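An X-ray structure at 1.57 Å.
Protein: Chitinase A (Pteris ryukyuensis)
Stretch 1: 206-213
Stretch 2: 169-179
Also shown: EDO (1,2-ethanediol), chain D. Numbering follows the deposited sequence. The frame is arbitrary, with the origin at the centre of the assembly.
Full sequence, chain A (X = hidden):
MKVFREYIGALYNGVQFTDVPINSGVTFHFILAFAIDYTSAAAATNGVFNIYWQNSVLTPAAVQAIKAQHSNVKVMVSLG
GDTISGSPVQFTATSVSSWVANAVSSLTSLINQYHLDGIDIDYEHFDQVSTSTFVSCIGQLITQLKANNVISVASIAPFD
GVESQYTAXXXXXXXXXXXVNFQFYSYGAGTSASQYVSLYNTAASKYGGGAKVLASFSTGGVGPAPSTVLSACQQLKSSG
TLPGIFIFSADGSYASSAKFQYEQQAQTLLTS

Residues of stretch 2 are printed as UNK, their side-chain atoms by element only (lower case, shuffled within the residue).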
ATOM      1  N   LYS A 206     -13.119  -4.303  11.795  1.00  6.89           N
ATOM      2  CA  LYS A 206     -13.695  -3.247  10.953  1.00  6.73           C
ATOM      3  C   LYS A 206     -13.520  -3.488   9.459  1.00  6.68           C
ATOM      4  O   LYS A 206     -14.166  -2.811   8.647  1.00  6.83           O
ATOM      5  CB  LYS A 206     -13.048  -1.902  11.298  1.00  6.74           C
ATOM      6  CG  LYS A 206     -13.275  -1.478  12.742  1.00  6.78           C
ATOM      7  CD  LYS A 206     -12.372  -0.329  13.145  1.00  6.82           C
ATOM      8  CE  LYS A 206     -12.627   0.075  14.590  1.00  6.87           C
ATOM      9  NZ  LYS A 206     -11.722   1.174  15.022  1.00  6.90           N
ATOM     10  N   TYR A 207     -12.661  -4.450   9.104  1.00  6.37           N
ATOM     11  CA  TYR A 207     -12.278  -4.700   7.712  1.00  6.29           C
ATOM     12  C   TYR A 207     -12.422  -6.178   7.359  1.00  6.37           C
ATOM     13  O   TYR A 207     -11.541  -6.791   6.735  1.00  6.33           O
ATOM     14  CB  TYR A 207     -10.863  -4.180   7.448  1.00  6.06           C
ATOM     15  CG  TYR A 207     -10.841  -2.682   7.403  1.00  5.95           C
ATOM     16  CD1 TYR A 207     -11.284  -2.008   6.265  1.00  5.84           C
ATOM     17  CD2 TYR A 207     -10.421  -1.928   8.491  1.00  5.81           C
ATOM     18  CE1 TYR A 207     -11.292  -0.631   6.211  1.00  5.87           C
ATOM     19  CE2 TYR A 207     -10.416  -0.544   8.440  1.00  5.84           C
ATOM     20  CZ  TYR A 207     -10.861   0.093   7.289  1.00  5.84           C
ATOM     21  OH  TYR A 207     -10.882   1.469   7.222  1.00  5.76           O
ATOM     22  N   GLY A 208     -13.547  -6.746   7.779  1.00  6.43           N
ATOM     23  CA  GLY A 208     -13.958  -8.068   7.323  1.00  6.53           C
ATOM     24  C   GLY A 208     -13.569  -9.238   8.208  1.00  6.36           C
ATOM     25  O   GLY A 208     -13.892 -10.380   7.882  1.00  6.77           O
ATOM     26  N   GLY A 209     -12.889  -8.965   9.323  1.00  6.02           N
ATOM     27  CA  GLY A 209     -12.598  -9.983  10.335  1.00  5.80           C
ATOM     28  C   GLY A 209     -11.140 -10.355  10.461  1.00  5.65           C
ATOM     29  O   GLY A 209     -10.731 -10.900  11.473  1.00  5.42           O
ATOM     30  N   GLY A 210     -10.338 -10.056   9.439  1.00  5.44           N
ATOM     31  CA  GLY A 210      -8.915 -10.352   9.493  1.00  5.45           C
ATOM     32  C   GLY A 210      -8.329 -11.119   8.325  1.00  5.40           C
ATOM     33  O   GLY A 210      -7.131 -11.029   8.082  1.00  5.39           O
ATOM     34  N   ALA A 211      -9.151 -11.872   7.591  1.00  5.37           N
ATOM     35  CA  ALA A 211      -8.643 -12.692   6.489  1.00  5.34           C
ATOM     36  C   ALA A 211      -7.820 -11.889   5.507  1.00  5.32           C
ATOM     37  O   ALA A 211      -6.896 -12.414   4.901  1.00  5.43           O
ATOM     38  CB  ALA A 211      -9.793 -13.369   5.752  1.00  5.37           C
ATOM     39  N   LYS A 212      -8.179 -10.619   5.331  1.00  5.22           N
ATOM     40  CA  LYS A 212      -7.516  -9.769   4.349  1.00  5.26           C
ATOM     41  C   LYS A 212      -6.651  -8.695   4.996  1.00  5.15           C
ATOM     42  O   LYS A 212      -6.062  -7.870   4.301  1.00  5.13           O
ATOM     43  CB  LYS A 212      -8.573  -9.097   3.469  1.00  5.51           C
ATOM     44  CG  LYS A 212      -9.350 -10.067   2.605  1.00  5.65           C
ATOM     45  CD  LYS A 212     -10.371  -9.347   1.741  1.00  5.89           C
ATOM     46  CE  LYS A 212     -10.890 -10.236   0.625  1.00  6.16           C
ATOM     47  NZ  LYS A 212     -12.050  -9.615  -0.057  1.00  6.40           N
ATOM     48  N   VAL A 213      -6.579  -8.672   6.319  1.00  5.04           N
ATOM     49  CA  VAL A 213      -5.965  -7.544   7.010  1.00  5.04           C
ATOM     50  C   VAL A 213      -4.512  -7.869   7.377  1.00  5.02           C
ATOM     51  O   VAL A 213      -4.245  -8.717   8.217  1.00  4.97           O
ATOM     52  CB  VAL A 213      -6.778  -7.121   8.258  1.00  5.07           C
ATOM     53  CG1 VAL A 213      -6.152  -5.893   8.901  1.00  5.14           C
ATOM     54  CG2 VAL A 213      -8.228  -6.835   7.872  1.00  5.12           C
ATOM     55  N   UNK A 169     -15.868   2.178   1.961  1.00  6.42           N
ATOM     56  CA  UNK A 169     -15.320   1.608   0.735  1.00  6.63           C
ATOM     57  C   UNK A 169     -15.213   0.086   0.829  1.00  6.72           C
ATOM     58  O   UNK A 169     -15.694  -0.626  -0.050  1.00  6.72           O
ATOM     59  c   UNK A 169     -13.160   1.672  -0.762  1.00  6.90           C
ATOM     60  c   UNK A 169     -13.960   1.741  -2.065  1.00  7.01           C
ATOM     61  c   UNK A 169     -13.948   2.216   0.432  1.00  6.75           C
ATOM     62  c   UNK A 169     -11.828   2.408  -0.876  1.00  7.02           C
ATOM     63  N   UNK A 170     -14.610  -0.425   1.905  1.00  6.89           N
ATOM     64  CA  UNK A 170     -14.423  -1.867   2.029  1.00  7.12           C
ATOM     65  C   UNK A 170     -15.739  -2.635   2.152  1.00  7.86           C
ATOM     66  O   UNK A 170     -15.906  -3.691   1.546  1.00  7.92           O
ATOM     67  c   UNK A 170     -12.610  -6.418   3.349  1.00  6.52           C
ATOM     68  c   UNK A 170     -12.192  -4.234   2.470  1.00  6.56           C
ATOM     69  c   UNK A 170     -11.901  -5.589   2.504  1.00  6.51           C
ATOM     70  c   UNK A 170     -13.510  -2.223   3.211  1.00  6.92           C
ATOM     71  c   UNK A 170     -13.889  -4.538   4.118  1.00  6.57           C
ATOM     72  c   UNK A 170     -13.608  -5.892   4.142  1.00  6.50           C
ATOM     73  c   UNK A 170     -13.181  -3.690   3.280  1.00  6.64           C
ATOM     74  N   UNK A 171     -16.667  -2.102   2.942  1.00  8.81           N
ATOM     75  CA  UNK A 171     -17.936  -2.780   3.194  1.00 10.12           C
ATOM     76  C   UNK A 171     -18.772  -2.930   1.937  1.00 11.28           C
ATOM     77  O   UNK A 171     -19.599  -3.841   1.837  1.00 12.88           O
ATOM     78  N   UNK A 172     -18.524  -2.029   0.986  1.00 12.16           N
ATOM     79  CA  UNK A 172     -19.228  -1.959  -0.285  1.00 12.54           C
ATOM     80  C   UNK A 172     -18.564  -2.749  -1.426  1.00 11.71           C
ATOM     81  O   UNK A 172     -19.248  -3.277  -2.303  1.00 12.67           O
ATOM     82  o   UNK A 172     -21.307   1.745  -2.771  1.00 18.44           O
ATOM     83  c   UNK A 172     -19.323  -0.485  -0.681  1.00 13.18           C
ATOM     84  c   UNK A 172     -20.732   1.293  -1.782  1.00 13.86           C
ATOM     85  n   UNK A 172     -20.364   2.061  -0.752  1.00 13.97           N
ATOM     86  c   UNK A 172     -20.400  -0.171  -1.694  1.00 13.86           C
ATOM     87  N   UNK A 173     -17.231  -2.824  -1.409  1.00 10.17           N
ATOM     88  CA  UNK A 173     -16.450  -3.369  -2.520  1.00  9.09           C
ATOM     89  C   UNK A 173     -15.506  -4.485  -2.069  1.00  9.11           C
ATOM     90  O   UNK A 173     -14.487  -4.761  -2.705  1.00  8.62           O
ATOM     91  c   UNK A 173     -16.976  -1.656  -5.255  1.00  8.07           C
ATOM     92  c   UNK A 173     -17.870   0.700  -4.153  1.00  7.92           C
ATOM     93  c   UNK A 173     -16.565  -1.310  -3.979  1.00  8.14           C
ATOM     94  c   UNK A 173     -18.260   0.335  -5.423  1.00  7.98           C
ATOM     95  c   UNK A 173     -17.027  -0.116  -3.438  1.00  7.96           C
ATOM     96  o   UNK A 173     -19.108   1.113  -6.165  1.00  8.73           O
ATOM     97  c   UNK A 173     -17.819  -0.837  -5.978  1.00  7.94           C
ATOM     98  c   UNK A 173     -15.669  -2.226  -3.202  1.00  8.53           C
ATOM     99  N   UNK A 174     -15.865  -5.185  -0.992  1.00  9.01           N
ATOM    100  CA  UNK A 174     -14.961  -6.210  -0.475  1.00  9.29           C
ATOM    101  C   UNK A 174     -14.658  -7.311  -1.488  1.00  9.09           C
ATOM    102  O   UNK A 174     -13.560  -7.853  -1.496  1.00  9.09           O
ATOM    103  c   UNK A 174     -15.463  -6.797   0.844  1.00  9.50           C
ATOM    104  o   UNK A 174     -16.685  -7.479   0.685  1.00 10.01           O
ATOM    105  N   UNK A 175     -15.602  -7.626  -2.374  1.00  8.98           N
ATOM    106  CA  UNK A 175     -15.357  -8.677  -3.357  1.00  9.03           C
ATOM    107  C   UNK A 175     -14.230  -8.356  -4.336  1.00  8.46           C
ATOM    108  O   UNK A 175     -13.659  -9.271  -4.932  1.00  9.41           O
ATOM    109  c   UNK A 175     -16.628  -8.997  -4.139  1.00  9.40           C
ATOM    110  o   UNK A 175     -16.991  -7.921  -4.979  1.00 10.06           O
ATOM    111  N   UNK A 176     -13.910  -7.075  -4.518  1.00  7.65           N
ATOM    112  CA  UNK A 176     -12.828  -6.702  -5.434  1.00  7.12           C
ATOM    113  C   UNK A 176     -11.616  -6.099  -4.719  1.00  6.65           C
ATOM    114  O   UNK A 176     -10.633  -5.737  -5.364  1.00  6.56           O
ATOM    115  c   UNK A 176     -13.316  -5.761  -6.567  1.00  6.98           C
ATOM    116  c   UNK A 176     -13.928  -4.475  -6.022  1.00  7.02           C
ATOM    117  c   UNK A 176     -14.289  -6.497  -7.486  1.00  7.10           C
ATOM    118  N   UNK A 177     -11.664  -6.019  -3.393  1.00  6.17           N
ATOM    119  CA  UNK A 177     -10.519  -5.559  -2.625  1.00  6.04           C
ATOM    120  C   UNK A 177      -9.884  -6.769  -1.951  1.00  5.90           C
ATOM    121  O   UNK A 177     -10.462  -7.360  -1.053  1.00  5.91           O
ATOM    122  c   UNK A 177     -12.151  -2.257  -1.428  1.00  5.83           C
ATOM    123  c   UNK A 177     -11.418  -3.226  -2.313  1.00  5.86           C
ATOM    124  c   UNK A 177     -10.922  -4.487  -1.593  1.00  5.88           C
ATOM    125  c   UNK A 177      -9.733  -4.116  -0.702  1.00  5.91           C
ATOM    126  N   UNK A 178      -8.680  -7.113  -2.376  1.00  5.81           N
ATOM    127  CA  UNK A 178      -8.029  -8.338  -1.936  1.00  5.74           C
ATOM    128  C   UNK A 178      -7.332  -8.212  -0.602  1.00  5.47           C
ATOM    129  O   UNK A 178      -7.279  -9.186   0.142  1.00  5.45           O
ATOM    130  c   UNK A 178      -7.638  -8.906  -4.338  1.00  6.11           C
ATOM    131  o   UNK A 178      -8.435  -9.863  -4.530  1.00  6.74           O
ATOM    132  o   UNK A 178      -7.361  -8.045  -5.203  1.00  6.18           O
ATOM    133  c   UNK A 178      -7.019  -8.772  -2.980  1.00  5.97           C
ATOM    134  N   UNK A 179      -6.765  -7.039  -0.327  1.00  5.07           N
ATOM    135  CA  UNK A 179      -5.894  -6.857   0.842  1.00  4.89           C
ATOM    136  C   UNK A 179      -6.121  -5.504   1.490  1.00  4.74           C
ATOM    137  O   UNK A 179      -6.356  -4.504   0.803  1.00  4.70           O
ATOM    138  c   UNK A 179      -3.959  -8.308  -0.147  1.00  4.85           C
ATOM    139  c   UNK A 179      -4.423  -6.982   0.449  1.00  4.87           C
ATOM    140  c   UNK A 179      -2.602  -8.154  -0.789  1.00  4.84           C
ATOM    141  c   UNK A 179      -3.944  -9.397   0.916  1.00  4.90           C
TER
HETATM  142  C1  EDO D 402     -10.265 -11.228  -6.997  1.00 16.57           C
HETATM  143  O1  EDO D 402      -9.010 -10.554  -7.012  1.00 16.36           O
HETATM  144  C2  EDO D 402     -11.366 -10.251  -6.608  1.00 16.41           C
HETATM  145  O2  EDO D 402     -11.573  -9.280  -7.642  1.00 15.67           O

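Position 169 carries four side-chain carbons, forked at the second, and its side chain does not reach stretch 1; this is Leu169, on a helix that begins earlier in the chain. At position 170 one carbon leads to a ring of six carbons with no heteroatom, and the CA-to-CB bond points toward stretch 1. A ring carbon of position 170 lies 3.4 Å from Tyr207 O, and its CB packs 3.8 Å from CD1 at the edge of the Tyr207 ring. The residue is Phe170, and the ring carbon near Tyr207 O is CE2, which also lies 3.7 Å from Gly208 N.

Position 171 has no side-chain atoms and is Gly171. Position 172 has three carbons, the third bearing one oxygen and one nitrogen; this amide is Gln172, out of reach of stretch 1. Position 173 shows one carbon and a six-carbon ring bearing an oxygen, hence Tyr173, also remote from the contact.

Position 174 has one carbon and one oxygen. Although its CA-to-CB bond points toward stretch 1, its nearest polar approach is through the backbone, with the O of position 174 2.7 Å from Lys212 NZ; the residue is Ser174. Position 175 has the same two atoms on a CA-to-CB bond that points away, and is Ser175. At position 176 one carbon carries two others, which gives Val176, whose CA-to-CB bond also points away.

Position 177 has four carbons, forked at the first with one arm two carbons long, as in isoleucine. Ile177 contributes its carbonyl: Lys212 NZ donates a hydrogen bond to Ile177 O at 2.9 Å. Position 178 has two carbons, the second carrying two oxygens, so it is Asp178. Its CA-to-CB bond points away from stretch 1, and its carboxylate accepts a hydrogen bond from ethanediol, EDO O1 to Asp178 OD1 at 2.6 Å, whereas Asp178 O lies 3.3 Å from Lys212 CG. Position 179 has four carbons forked at the second, Leu179; its CA-to-CB bond points away, but its CA lies 3.6 Å from Lys212 O.

The contact buries 366 Å² and rests on two residues of stretch 1. The edge of the Tyr207 ring meets the face of Phe170 in an offset pair, with centroids 5.9 Å apart and planes at 69°. Lys212, held in a type I turn from Gly210 to Val213, extends its chain, with chi2 to chi4 all t, past the edge of the Phe170 ring, where Lys212 CD is 4.0 Å from Phe170 CZ. The extension carries its ammonium to the carbonyls of Ser174 and Ile177, so an aliphatic stem passes the edge of the aromatic ring while the charged tip meets backbone oxygen.

Stretch 2 (169-179) LFGQYSSVIDL
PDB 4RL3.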